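Local coordinates for protein hemoglobin subunit beta (Isurus oxyrinchus, PDB 3MKB) that probably carries oxygen on an iron-bearing heme, as the beta subunit of a four-chain shark hemoglobin, at residues I23-L28 with S49-A54; G59-A64 with K122-V127; K80-K85 with D129-Q134. One frame throughout, in Å; residues are numbered along the deposited sequence.

All three contacts pack helices, or a helix and a helix end, in the globin fold, and each reaches the same heme. Contact 1 and contact 2 both use helix 50-65, which runs along the water-bound side of the heme iron. Their centres are about 16 Å apart. Contact 1 brings His53 to that side, and contact 2 brings Ala60 and Leu61 to a heme edge. Contact 3 lies on the opposite, proximal side, where His82 binds the iron. Its centre is about 20 Å from that of contact 1 and about 14 Å from that of contact 2. Helix 114-132 serves both contact 2 and contact 3, so it links the distal helix to the proximal one.

Contact 1. Residues I23-L28 with S49-A54; sequences IGTKAL and SASIHA. With HEM (protoporphyrin IX containing Fe), chain F.
This is the close crossing of helices B and E of the globin fold, here helix 20-34 over helix 50-65. The axes of segments 23-28 and 50-54 come within 7.9 Å and cross at 121°. This closeness is consistent with Gly24, which has no side chain, at the crossing. The methyl of Ala54 sits directly on the Gly24 backbone. Ala54 CB lies 3.4 Å from Gly24 C and 3.2 Å from the peptide nitrogen of Thr25, which is tight packing.

Thr25 fills the next position. Its OG1 stands beside the backbone nitrogen, anti to the carbonyl carbon (chi1 -62°). From there Thr25 OG1 touches the backbone of helix 50-65, 3.3 Å from Ser51 CA. The Thr25 methyl CG2, anti to the backbone nitrogen, meets the same Ser51 CA at 3.7 Å. The hydroxyl is not left to this apolar surface, because OG1 is hydrogen-bonded to Ser21 O one turn back.

Leu28 closes the contact on the heme side. Leu28 CD1 packs on Ala50, 4.0 Å from Ala50 CB. Its other methyl, CD2, approaches the imidazole of His53, with the two side chains crossing at about a right angle. His53 occupies the distal histidine position, on the side of the iron that holds a bound water. Leu28 thus backs this histidine, and Phe42 meets its ring edge-to-face.

Further out, Ser49 is the N-cap of helix 50-65. Ser49 OG accepts a weak but fairly straight bond from Ile52 N, 3.4 Å long.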
loop_
_atom_site.group_PDB
_atom_site.type_symbol
_atom_site.label_atom_id
_atom_site.label_comp_id
_atom_site.label_asym_id
_atom_site.label_seq_id
_atom_site.Cartn_x
_atom_site.Cartn_y
_atom_site.Cartn_z
ATOM N N ILE B 23 -26.501 -5.466 2.758
ATOM C CA ILE B 23 -25.242 -4.923 2.279
ATOM C C ILE B 23 -23.993 -5.610 2.889
ATOM O O ILE B 23 -23.110 -5.990 2.143
ATOM C CB ILE B 23 -25.184 -3.387 2.507
ATOM C CG1 ILE B 23 -26.320 -2.669 1.745
ATOM C CG2 ILE B 23 -23.827 -2.829 2.174
ATOM C CD1 ILE B 23 -26.537 -1.189 2.202
ATOM N N GLY B 24 -23.903 -5.705 4.230
ATOM C CA GLY B 24 -22.789 -6.342 4.919
ATOM C C GLY B 24 -22.619 -7.804 4.536
ATOM O O GLY B 24 -21.492 -8.280 4.313
ATOM N N THR B 25 -23.742 -8.489 4.397
ATOM C CA THR B 25 -23.737 -9.899 4.031
ATOM C C THR B 25 -23.080 -10.041 2.633
ATOM O O THR B 25 -22.113 -10.779 2.491
ATOM C CB THR B 25 -25.166 -10.512 4.083
ATOM O OG1 THR B 25 -25.653 -10.424 5.436
ATOM C CG2 THR B 25 -25.136 -11.972 3.684
ATOM N N LYS B 26 -23.574 -9.306 1.651
ATOM C CA LYS B 26 -22.980 -9.295 0.294
ATOM C C LYS B 26 -21.555 -8.808 0.300
ATOM O O LYS B 26 -20.744 -9.343 -0.436
ATOM C CB LYS B 26 -23.774 -8.424 -0.673
ATOM C CG LYS B 26 -25.238 -8.773 -0.751
ATOM C CD LYS B 26 -25.984 -7.786 -1.629
ATOM C CE LYS B 26 -27.494 -7.951 -1.467
ATOM N NZ LYS B 26 -28.279 -6.984 -2.316
ATOM N N ALA B 27 -21.239 -7.779 1.108
ATOM C CA ALA B 27 -19.823 -7.286 1.128
ATOM C C ALA B 27 -18.826 -8.362 1.616
ATOM O O ALA B 27 -17.747 -8.530 1.051
ATOM C CB ALA B 27 -19.666 -6.012 1.951
ATOM N N LEU B 28 -19.189 -9.031 2.710
ATOM C CA LEU B 28 -18.426 -10.130 3.253
ATOM C C LEU B 28 -18.227 -11.238 2.201
ATOM O O LEU B 28 -17.088 -11.756 2.014
ATOM C CB LEU B 28 -19.175 -10.667 4.495
ATOM C CG LEU B 28 -18.535 -11.034 5.820
ATOM C CD1 LEU B 28 -18.607 -12.567 6.072
ATOM C CD2 LEU B 28 -17.114 -10.472 6.112
ATOM N N SER B 49 -22.219 -18.569 9.040
ATOM C CA SER B 49 -23.084 -17.817 8.136
ATOM C C SER B 49 -22.538 -16.388 7.927
ATOM O O SER B 49 -22.311 -15.633 8.897
ATOM C CB SER B 49 -24.514 -17.786 8.701
ATOM O OG SER B 49 -25.360 -16.893 7.987
ATOM N N ALA B 50 -22.297 -16.039 6.659
ATOM C CA ALA B 50 -21.864 -14.666 6.278
ATOM C C ALA B 50 -22.841 -13.619 6.844
ATOM O O ALA B 50 -22.448 -12.533 7.320
ATOM C CB ALA B 50 -21.814 -14.536 4.771
ATOM N N SER B 51 -24.118 -13.995 6.788
ATOM C CA SER B 51 -25.204 -13.149 7.202
ATOM C C SER B 51 -25.076 -12.872 8.690
ATOM O O SER B 51 -25.152 -11.730 9.114
ATOM C CB SER B 51 -26.540 -13.790 6.814
ATOM O OG SER B 51 -27.634 -13.172 7.469
ATOM N N ILE B 52 -24.814 -13.902 9.482
ATOM C CA ILE B 52 -24.589 -13.698 10.925
ATOM C C ILE B 52 -23.421 -12.783 11.195
ATOM O O ILE B 52 -23.429 -11.969 12.125
ATOM C CB ILE B 52 -24.207 -15.005 11.622
ATOM C CG1 ILE B 52 -25.107 -16.131 11.160
ATOM C CG2 ILE B 52 -24.216 -14.804 13.088
ATOM C CD1 ILE B 52 -26.475 -16.137 11.767
ATOM N N HIS B 53 -22.372 -12.934 10.398
ATOM C CA HIS B 53 -21.208 -12.134 10.670
ATOM C C HIS B 53 -21.445 -10.671 10.322
ATOM O O HIS B 53 -20.987 -9.771 11.032
ATOM C CB HIS B 53 -19.966 -12.671 9.996
ATOM C CG HIS B 53 -18.744 -11.918 10.407
ATOM N ND1 HIS B 53 -18.023 -12.244 11.535
ATOM C CD2 HIS B 53 -18.178 -10.799 9.900
ATOM C CE1 HIS B 53 -17.039 -11.372 11.684
ATOM N NE2 HIS B 53 -17.112 -10.487 10.704
ATOM N N ALA B 54 -22.190 -10.440 9.243
ATOM C CA ALA B 54 -22.544 -9.079 8.805
ATOM C C ALA B 54 -23.325 -8.298 9.843
ATOM O O ALA B 54 -23.190 -7.062 9.955
ATOM C CB ALA B 54 -23.330 -9.154 7.531
HETATM C CHA HEM F . -15.893 -10.138 15.427
HETATM C CHB HEM F . -16.648 -5.602 13.972
HETATM C CHC HEM F . -13.579 -6.405 10.390
HETATM C CHD HEM F . -13.004 -11.082 11.671
HETATM C C1A HEM F . -16.263 -8.831 15.361
HETATM C C2A HEM F . -17.017 -8.171 16.373
HETATM C C3A HEM F . -17.240 -6.936 15.963
HETATM C C4A HEM F . -16.627 -6.777 14.693
HETATM C CMA HEM F . -18.022 -5.857 16.742
HETATM C CAA HEM F . -17.525 -8.794 17.694
HETATM C CBA HEM F . -16.433 -8.765 18.755
HETATM C CGA HEM F . -17.033 -9.256 20.063
HETATM O O1A HEM F . -17.732 -8.472 20.753
HETATM O O2A HEM F . -16.818 -10.430 20.412
HETATM C C1B HEM F . -15.907 -5.383 12.863
HETATM C C2B HEM F . -15.831 -4.145 12.091
HETATM C C3B HEM F . -14.971 -4.401 11.088
HETATM C C4B HEM F . -14.484 -5.782 11.203
HETATM C CMB HEM F . -16.582 -2.794 12.332
HETATM C CAB HEM F . -14.539 -3.412 9.995
HETATM C CBB HEM F . -13.215 -3.263 9.845
HETATM C C1C HEM F . -13.185 -7.745 10.408
HETATM C C2C HEM F . -12.391 -8.426 9.410
HETATM C C3C HEM F . -12.267 -9.699 9.755
HETATM C C4C HEM F . -12.941 -9.889 11.000
HETATM C CMC HEM F . -11.806 -7.848 8.120
HETATM C CAC HEM F . -11.485 -10.798 8.997
HETATM C CBC HEM F . -11.544 -10.915 7.649
HETATM C C1D HEM F . -13.781 -11.295 12.765
HETATM C C2D HEM F . -14.019 -12.561 13.431
HETATM C C3D HEM F . -14.932 -12.226 14.595
HETATM C C4D HEM F . -15.154 -10.810 14.520
HETATM C CMD HEM F . -13.482 -13.953 13.044
HETATM C CAD HEM F . -15.544 -13.160 15.668
HETATM C CBD HEM F . -16.784 -13.845 15.142
HETATM C CGD HEM F . -17.124 -14.917 16.190
HETATM O O1D HEM F . -18.193 -14.783 16.844
HETATM O O2D HEM F . -16.358 -15.919 16.416
HETATM N NA HEM F . -16.027 -7.956 14.316
HETATM N NB HEM F . -15.080 -6.325 12.311
HETATM N NC HEM F . -13.510 -8.676 11.384
HETATM N ND HEM F . -14.449 -10.301 13.449
HETATM FE FE HEM F . -14.634 -8.301 12.885
HETATM O O HOH W 1 -16.057 -8.745 11.264
#

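Contact 2. Residues G59-A64 with K122-V127; sequences GALQDA and KFFQVV. With HEM (protoporphyrin IX containing Fe), chain F.
Aliphatic contacts form the centre of this buried packing. Leu61 stretches toward helix 114-132 with CG anti to its carbonyl carbon. Leu61 CD2 meets Val127 CG1 at 3.9 Å, and the two side chains cross at about a right angle. One turn on, Ala64 CB touches the other valine branch, with Val127 CG2 4.0 Å away. Val127 therefore uses both methyls, one for each residue.

Aromatic contacts flank this core. Ala64 CB lies 4.1 Å from Phe123 CE1. The rim of the Phe123 ring also comes up to the backbone, with Phe123 CZ 4.1 Å from Leu61 O. Val127 CG2 covers one face of this ring, toward its rim. Leu61 CD1 reaches the edge of the second ring, 4.2 Å from Phe124 CE2. Phe100 and Phe15 add further aromatic cover to Leu61.

Helix 50-65 also supplies heme contacts. Ala60 CB lies 3.6 Å from the heme methyl CMB, and Leu61 CD2 is near that methyl too. The axes of segments 59-64 and 122-127 stay 11.2 Å apart at 104°, a spacing that bulky side chains fill. Such packing is typical of the E and H helices of the globin fold, behind the heme pocket.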
loop_
_atom_site.group_PDB
_atom_site.type_symbol
_atom_site.label_atom_id
_atom_site.label_comp_id
_atom_site.label_asym_id
_atom_site.label_seq_id
_atom_site.Cartn_x
_atom_site.Cartn_y
_atom_site.Cartn_z
ATOM N N GLY B 59 -23.650 -3.782 13.329
ATOM C CA GLY B 59 -23.840 -3.178 14.660
ATOM C C GLY B 59 -22.705 -2.246 15.007
ATOM O O GLY B 59 -22.908 -1.137 15.458
ATOM N N ALA B 60 -21.472 -2.708 14.820
ATOM C CA ALA B 60 -20.313 -1.820 15.088
ATOM C C ALA B 60 -20.271 -0.551 14.202
ATOM O O ALA B 60 -19.985 0.528 14.683
ATOM C CB ALA B 60 -18.988 -2.600 15.055
ATOM N N LEU B 61 -20.610 -0.694 12.921
ATOM C CA LEU B 61 -20.662 0.449 12.005
ATOM C C LEU B 61 -21.708 1.450 12.500
ATOM O O LEU B 61 -21.442 2.656 12.620
ATOM C CB LEU B 61 -20.948 -0.037 10.584
ATOM C CG LEU B 61 -19.816 -0.867 10.004
ATOM C CD1 LEU B 61 -20.161 -1.259 8.606
ATOM C CD2 LEU B 61 -18.462 -0.115 10.076
ATOM N N GLN B 62 -22.881 0.924 12.872
ATOM C CA GLN B 62 -23.924 1.765 13.425
ATOM C C GLN B 62 -23.430 2.485 14.694
ATOM O O GLN B 62 -23.729 3.670 14.896
ATOM C CB GLN B 62 -25.208 0.954 13.647
ATOM C CG GLN B 62 -26.047 0.717 12.360
ATOM C CD GLN B 62 -27.558 1.091 12.513
ATOM O OE1 GLN B 62 -28.379 0.860 11.591
ATOM N NE2 GLN B 62 -27.917 1.680 13.667
ATOM N N ASP B 63 -22.624 1.786 15.506
ATOM C CA ASP B 63 -21.995 2.402 16.703
ATOM C C ASP B 63 -21.080 3.572 16.345
ATOM O O ASP B 63 -21.095 4.622 17.021
ATOM C CB ASP B 63 -21.271 1.313 17.541
ATOM C CG ASP B 63 -20.692 1.838 18.873
ATOM O OD1 ASP B 63 -19.512 1.482 19.135
ATOM O OD2 ASP B 63 -21.388 2.552 19.672
ATOM N N ALA B 64 -20.317 3.416 15.254
ATOM C CA ALA B 64 -19.489 4.513 14.701
ATOM C C ALA B 64 -20.358 5.616 14.137
ATOM O O ALA B 64 -20.044 6.778 14.301
ATOM C CB ALA B 64 -18.496 4.007 13.598
ATOM N N LYS B 122 -13.822 8.236 3.397
ATOM C CA LYS B 122 -13.449 8.931 4.639
ATOM C C LYS B 122 -14.067 8.183 5.858
ATOM O O LYS B 122 -13.369 7.877 6.810
ATOM C CB LYS B 122 -13.926 10.383 4.600
ATOM C CG LYS B 122 -13.486 11.183 5.811
ATOM C CD LYS B 122 -14.221 12.563 5.816
ATOM C CE LYS B 122 -13.716 13.433 6.927
ATOM N NZ LYS B 122 -14.310 14.818 6.715
ATOM N N PHE B 123 -15.359 7.925 5.807
ATOM C CA PHE B 123 -15.989 7.172 6.887
ATOM C C PHE B 123 -15.217 5.866 7.251
ATOM O O PHE B 123 -14.838 5.651 8.373
ATOM C CB PHE B 123 -17.446 6.834 6.545
ATOM C CG PHE B 123 -18.111 6.000 7.610
ATOM C CD1 PHE B 123 -18.259 6.505 8.908
ATOM C CD2 PHE B 123 -18.544 4.704 7.311
ATOM C CE1 PHE B 123 -18.858 5.698 9.925
ATOM C CE2 PHE B 123 -19.154 3.894 8.265
ATOM C CZ PHE B 123 -19.321 4.389 9.587
ATOM N N PHE B 124 -14.968 5.032 6.254
ATOM C CA PHE B 124 -14.285 3.782 6.471
ATOM C C PHE B 124 -12.836 3.848 6.977
ATOM O O PHE B 124 -12.387 2.978 7.718
ATOM C CB PHE B 124 -14.452 2.893 5.248
ATOM C CG PHE B 124 -15.854 2.318 5.092
ATOM C CD1 PHE B 124 -16.569 2.523 3.917
ATOM C CD2 PHE B 124 -16.472 1.569 6.120
ATOM C CE1 PHE B 124 -17.856 1.981 3.707
ATOM C CE2 PHE B 124 -17.825 1.039 5.917
ATOM C CZ PHE B 124 -18.487 1.255 4.746
ATOM N N GLN B 125 -12.110 4.877 6.582
ATOM C CA GLN B 125 -10.744 5.054 7.069
ATOM C C GLN B 125 -10.773 5.428 8.572
ATOM O O GLN B 125 -9.963 4.967 9.321
ATOM C CB GLN B 125 -10.019 6.117 6.265
ATOM C CG GLN B 125 -8.466 6.109 6.500
ATOM C CD GLN B 125 -7.812 4.745 6.158
ATOM O OE1 GLN B 125 -7.964 4.238 5.030
ATOM N NE2 GLN B 125 -7.110 4.141 7.141
ATOM N N VAL B 126 -11.726 6.252 8.986
ATOM C CA VAL B 126 -11.935 6.512 10.409
ATOM C C VAL B 126 -12.244 5.203 11.130
ATOM O O VAL B 126 -11.689 4.919 12.185
ATOM C CB VAL B 126 -13.073 7.535 10.638
ATOM C CG1 VAL B 126 -13.386 7.699 12.105
ATOM C CG2 VAL B 126 -12.684 8.849 10.115
ATOM N N VAL B 127 -13.134 4.399 10.571
ATOM C CA VAL B 127 -13.406 3.064 11.123
ATOM C C VAL B 127 -12.148 2.172 11.099
ATOM O O VAL B 127 -11.834 1.520 12.098
ATOM C CB VAL B 127 -14.601 2.377 10.419
ATOM C CG1 VAL B 127 -14.800 0.897 10.878
ATOM C CG2 VAL B 127 -15.868 3.206 10.633
HETATM C CHA HEM F . -15.893 -10.138 15.427
HETATM C CHB HEM F . -16.648 -5.602 13.972
HETATM C CHC HEM F . -13.579 -6.405 10.390
HETATM C CHD HEM F . -13.004 -11.082 11.671
HETATM C C1A HEM F . -16.263 -8.831 15.361
HETATM C C2A HEM F . -17.017 -8.171 16.373
HETATM C C3A HEM F . -17.240 -6.936 15.963
HETATM C C4A HEM F . -16.627 -6.777 14.693
HETATM C CMA HEM F . -18.022 -5.857 16.742
HETATM C CAA HEM F . -17.525 -8.794 17.694
HETATM C CBA HEM F . -16.433 -8.765 18.755
HETATM C CGA HEM F . -17.033 -9.256 20.063
HETATM O O1A HEM F . -17.732 -8.472 20.753
HETATM O O2A HEM F . -16.818 -10.430 20.412
HETATM C C1B HEM F . -15.907 -5.383 12.863
HETATM C C2B HEM F . -15.831 -4.145 12.091
HETATM C C3B HEM F . -14.971 -4.401 11.088
HETATM C C4B HEM F . -14.484 -5.782 11.203
HETATM C CMB HEM F . -16.582 -2.794 12.332
HETATM C CAB HEM F . -14.539 -3.412 9.995
HETATM C CBB HEM F . -13.215 -3.263 9.845
HETATM C C1C HEM F . -13.185 -7.745 10.408
HETATM C C2C HEM F . -12.391 -8.426 9.410
HETATM C C3C HEM F . -12.267 -9.699 9.755
HETATM C C4C HEM F . -12.941 -9.889 11.000
HETATM C CMC HEM F . -11.806 -7.848 8.120
HETATM C CAC HEM F . -11.485 -10.798 8.997
HETATM C CBC HEM F . -11.544 -10.915 7.649
HETATM C C1D HEM F . -13.781 -11.295 12.765
HETATM C C2D HEM F . -14.019 -12.561 13.431
HETATM C C3D HEM F . -14.932 -12.226 14.595
HETATM C C4D HEM F . -15.154 -10.810 14.520
HETATM C CMD HEM F . -13.482 -13.953 13.044
HETATM C CAD HEM F . -15.544 -13.160 15.668
HETATM C CBD HEM F . -16.784 -13.845 15.142
HETATM C CGD HEM F . -17.124 -14.917 16.190
HETATM O O1D HEM F . -18.193 -14.783 16.844
HETATM O O2D HEM F . -16.358 -15.919 16.416
HETATM N NA HEM F . -16.027 -7.956 14.316
HETATM N NB HEM F . -15.080 -6.325 12.311
HETATM N NC HEM F . -13.510 -8.676 11.384
HETATM N ND HEM F . -14.449 -10.301 13.449
HETATM FE FE HEM F . -14.634 -8.301 12.885
HETATM O O HOH W 1 -16.057 -8.745 11.264
#

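Contact 3. Residues K80-K85 with D129-Q134; sequences KAHADK and DAISSQ. With HEM (protoporphyrin IX containing Fe), chain F.
This is a mixed contact, with an apolar CH-pi core and a partly polar rim. It packs helix 76-85 against the end of helix 114-132 and the residues just after it, the F and H helices of the globin fold, on the proximal side of the heme. His82 is the proximal histidine. His82 NE2 binds the heme iron at 2.2 Å, and a water holds the opposite position at the same distance.

Ile131 covers one face of the ring. Ile131 CD1 sits over the centre of the imidazole, 3.7 Å from the centroid of the His82 ring and only 7° off the ring normal, a CH-pi contact. Ile131 CD1 also rests on the porphyrin, 3.6 Å from HEM C3B. It is thus wedged into the angle between the upright imidazole and pyrrole B. To get there Ile131 puts CG1 anti to the backbone nitrogen (chi1 -158°) and extends straight to CD1.

The ring edge faces the heme. CE1 of His82 lies 3.0 Å from HEM NA, and CD2 lies on the side of HEM NC, so the imidazole runs roughly along the line joining these two pyrrole nitrogens. At the far end, ND1 donates to Ile78 O. This bond probably helps to set the rotation of the ring, and it probably makes the imidazole a stronger donor to the iron.

Behind this core the end of helix 114-132 is held by Ser79, whose OG is hydrogen-bonded to both Ile131 O and Gln134 N. Gln134 then lies across Lys80 at the protein surface, and the two side chains cross obliquely. Ala83 CB touches Gln134 O at 3.8 Å. The lysine contact is mostly aliphatic, with Lys80 CG 3.7 Å from Gln134 CG and Lys80 CE 3.6 Å from Gln134 NE2.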
loop_
_atom_site.group_PDB
_atom_site.type_symbol
_atom_site.label_atom_id
_atom_site.label_comp_id
_atom_site.label_asym_id
_atom_site.label_seq_id
_atom_site.Cartn_x
_atom_site.Cartn_y
_atom_site.Cartn_z
ATOM N N LYS B 80 -9.103 -4.459 20.474
ATOM C CA LYS B 80 -8.358 -5.435 21.279
ATOM C C LYS B 80 -8.723 -6.890 20.943
ATOM O O LYS B 80 -7.834 -7.760 20.894
ATOM C CB LYS B 80 -8.555 -5.194 22.775
ATOM C CG LYS B 80 -7.868 -3.945 23.299
ATOM C CD LYS B 80 -7.462 -4.113 24.789
ATOM C CE LYS B 80 -6.901 -2.820 25.383
ATOM N NZ LYS B 80 -8.007 -1.952 25.956
ATOM N N ALA B 81 -10.024 -7.137 20.730
ATOM C CA ALA B 81 -10.560 -8.448 20.414
ATOM C C ALA B 81 -9.978 -8.925 19.074
ATOM O O ALA B 81 -9.567 -10.105 18.893
ATOM C CB ALA B 81 -12.096 -8.373 20.351
ATOM N N HIS B 82 -9.934 -7.994 18.125
ATOM C CA HIS B 82 -9.395 -8.323 16.800
ATOM C C HIS B 82 -7.873 -8.529 16.818
ATOM O O HIS B 82 -7.340 -9.429 16.104
ATOM C CB HIS B 82 -9.814 -7.261 15.775
ATOM C CG HIS B 82 -11.253 -7.347 15.379
ATOM N ND1 HIS B 82 -12.277 -6.909 16.193
ATOM C CD2 HIS B 82 -11.841 -7.785 14.240
ATOM C CE1 HIS B 82 -13.430 -7.107 15.592
ATOM N NE2 HIS B 82 -13.197 -7.620 14.402
ATOM N N ALA B 83 -7.172 -7.697 17.599
ATOM C CA ALA B 83 -5.709 -7.858 17.706
ATOM C C ALA B 83 -5.281 -9.083 18.604
ATOM O O ALA B 83 -4.510 -9.947 18.179
ATOM C CB ALA B 83 -5.084 -6.596 18.192
ATOM N N ASP B 84 -5.891 -9.180 19.782
ATOM C CA ASP B 84 -5.396 -9.964 20.939
ATOM C C ASP B 84 -6.040 -11.329 21.057
ATOM O O ASP B 84 -5.433 -12.239 21.588
ATOM C CB ASP B 84 -5.598 -9.174 22.255
ATOM C CG ASP B 84 -4.695 -7.921 22.344
ATOM O OD1 ASP B 84 -4.819 -7.097 23.283
ATOM O OD2 ASP B 84 -3.827 -7.759 21.476
ATOM N N LYS B 85 -7.252 -11.494 20.539
ATOM C CA LYS B 85 -7.962 -12.757 20.661
ATOM C C LYS B 85 -8.180 -13.441 19.315
ATOM O O LYS B 85 -8.052 -14.671 19.200
ATOM C CB LYS B 85 -9.306 -12.502 21.315
ATOM C CG LYS B 85 -9.999 -13.724 21.807
ATOM C CD LYS B 85 -11.467 -13.442 22.128
ATOM C CE LYS B 85 -12.347 -13.835 20.934
ATOM N NZ LYS B 85 -12.042 -15.229 20.363
ATOM N N ASP B 129 -9.035 3.103 11.162
ATOM C CA ASP B 129 -8.077 3.584 12.162
ATOM C C ASP B 129 -8.526 3.169 13.569
ATOM O O ASP B 129 -7.716 2.742 14.385
ATOM C CB ASP B 129 -7.912 5.099 12.074
ATOM C CG ASP B 129 -7.292 5.544 10.791
ATOM O OD1 ASP B 129 -7.281 6.755 10.573
ATOM O OD2 ASP B 129 -6.818 4.705 10.002
ATOM N N ALA B 130 -9.825 3.252 13.825
ATOM C CA ALA B 130 -10.403 2.948 15.144
ATOM C C ALA B 130 -10.218 1.479 15.560
ATOM O O ALA B 130 -9.804 1.184 16.696
ATOM C CB ALA B 130 -11.853 3.302 15.158
ATOM N N ILE B 131 -10.538 0.564 14.642
ATOM C CA ILE B 131 -10.402 -0.854 14.885
ATOM C C ILE B 131 -8.921 -1.349 14.816
ATOM O O ILE B 131 -8.583 -2.419 15.370
ATOM C CB ILE B 131 -11.352 -1.682 13.979
ATOM C CG1 ILE B 131 -11.602 -3.072 14.583
ATOM C CG2 ILE B 131 -10.889 -1.613 12.459
ATOM C CD1 ILE B 131 -12.622 -3.928 13.814
ATOM N N SER B 132 -8.043 -0.539 14.228
ATOM C CA SER B 132 -6.594 -0.825 14.217
ATOM C C SER B 132 -5.807 -0.298 15.406
ATOM O O SER B 132 -4.642 -0.661 15.574
ATOM C CB SER B 132 -5.931 -0.308 12.934
ATOM O OG SER B 132 -6.585 -0.819 11.797
ATOM N N SER B 133 -6.436 0.512 16.248
ATOM C CA SER B 133 -5.682 1.313 17.215
ATOM C C SER B 133 -5.010 0.496 18.337
ATOM O O SER B 133 -3.952 0.866 18.844
ATOM C CB SER B 133 -6.558 2.430 17.804
ATOM O OG SER B 133 -5.746 3.340 18.567
ATOM N N GLN B 134 -5.574 -0.665 18.663
ATOM C CA GLN B 134 -4.990 -1.494 19.712
ATOM C C GLN B 134 -4.071 -2.594 19.226
ATOM O O GLN B 134 -3.764 -3.516 19.986
ATOM C CB GLN B 134 -6.110 -2.108 20.534
ATOM C CG GLN B 134 -6.999 -1.029 21.146
ATOM C CD GLN B 134 -6.227 -0.127 22.119
ATOM O OE1 GLN B 134 -6.462 1.093 22.170
ATOM N NE2 GLN B 134 -5.308 -0.728 22.904
HETATM C CHA HEM F . -15.893 -10.138 15.427
HETATM C CHB HEM F . -16.648 -5.602 13.972
HETATM C CHC HEM F . -13.579 -6.405 10.390
HETATM C CHD HEM F . -13.004 -11.082 11.671
HETATM C C1A HEM F . -16.263 -8.831 15.361
HETATM C C2A HEM F . -17.017 -8.171 16.373
HETATM C C3A HEM F . -17.240 -6.936 15.963
HETATM C C4A HEM F . -16.627 -6.777 14.693
HETATM C CMA HEM F . -18.022 -5.857 16.742
HETATM C CAA HEM F . -17.525 -8.794 17.694
HETATM C CBA HEM F . -16.433 -8.765 18.755
HETATM C CGA HEM F . -17.033 -9.256 20.063
HETATM O O1A HEM F . -17.732 -8.472 20.753
HETATM O O2A HEM F . -16.818 -10.430 20.412
HETATM C C1B HEM F . -15.907 -5.383 12.863
HETATM C C2B HEM F . -15.831 -4.145 12.091
HETATM C C3B HEM F . -14.971 -4.401 11.088
HETATM C C4B HEM F . -14.484 -5.782 11.203
HETATM C CMB HEM F . -16.582 -2.794 12.332
HETATM C CAB HEM F . -14.539 -3.412 9.995
HETATM C CBB HEM F . -13.215 -3.263 9.845
HETATM C C1C HEM F . -13.185 -7.745 10.408
HETATM C C2C HEM F . -12.391 -8.426 9.410
HETATM C C3C HEM F . -12.267 -9.699 9.755
HETATM C C4C HEM F . -12.941 -9.889 11.000
HETATM C CMC HEM F . -11.806 -7.848 8.120
HETATM C CAC HEM F . -11.485 -10.798 8.997
HETATM C CBC HEM F . -11.544 -10.915 7.649
HETATM C C1D HEM F . -13.781 -11.295 12.765
HETATM C C2D HEM F . -14.019 -12.561 13.431
HETATM C C3D HEM F . -14.932 -12.226 14.595
HETATM C C4D HEM F . -15.154 -10.810 14.520
HETATM C CMD HEM F . -13.482 -13.953 13.044
HETATM C CAD HEM F . -15.544 -13.160 15.668
HETATM C CBD HEM F . -16.784 -13.845 15.142
HETATM C CGD HEM F . -17.124 -14.917 16.190
HETATM O O1D HEM F . -18.193 -14.783 16.844
HETATM O O2D HEM F . -16.358 -15.919 16.416
HETATM N NA HEM F . -16.027 -7.956 14.316
HETATM N NB HEM F . -15.080 -6.325 12.311
HETATM N NC HEM F . -13.510 -8.676 11.384
HETATM N ND HEM F . -14.449 -10.301 13.449
HETATM FE FE HEM F . -14.634 -8.301 12.885
HETATM O O HOH W 1 -16.057 -8.745 11.264
#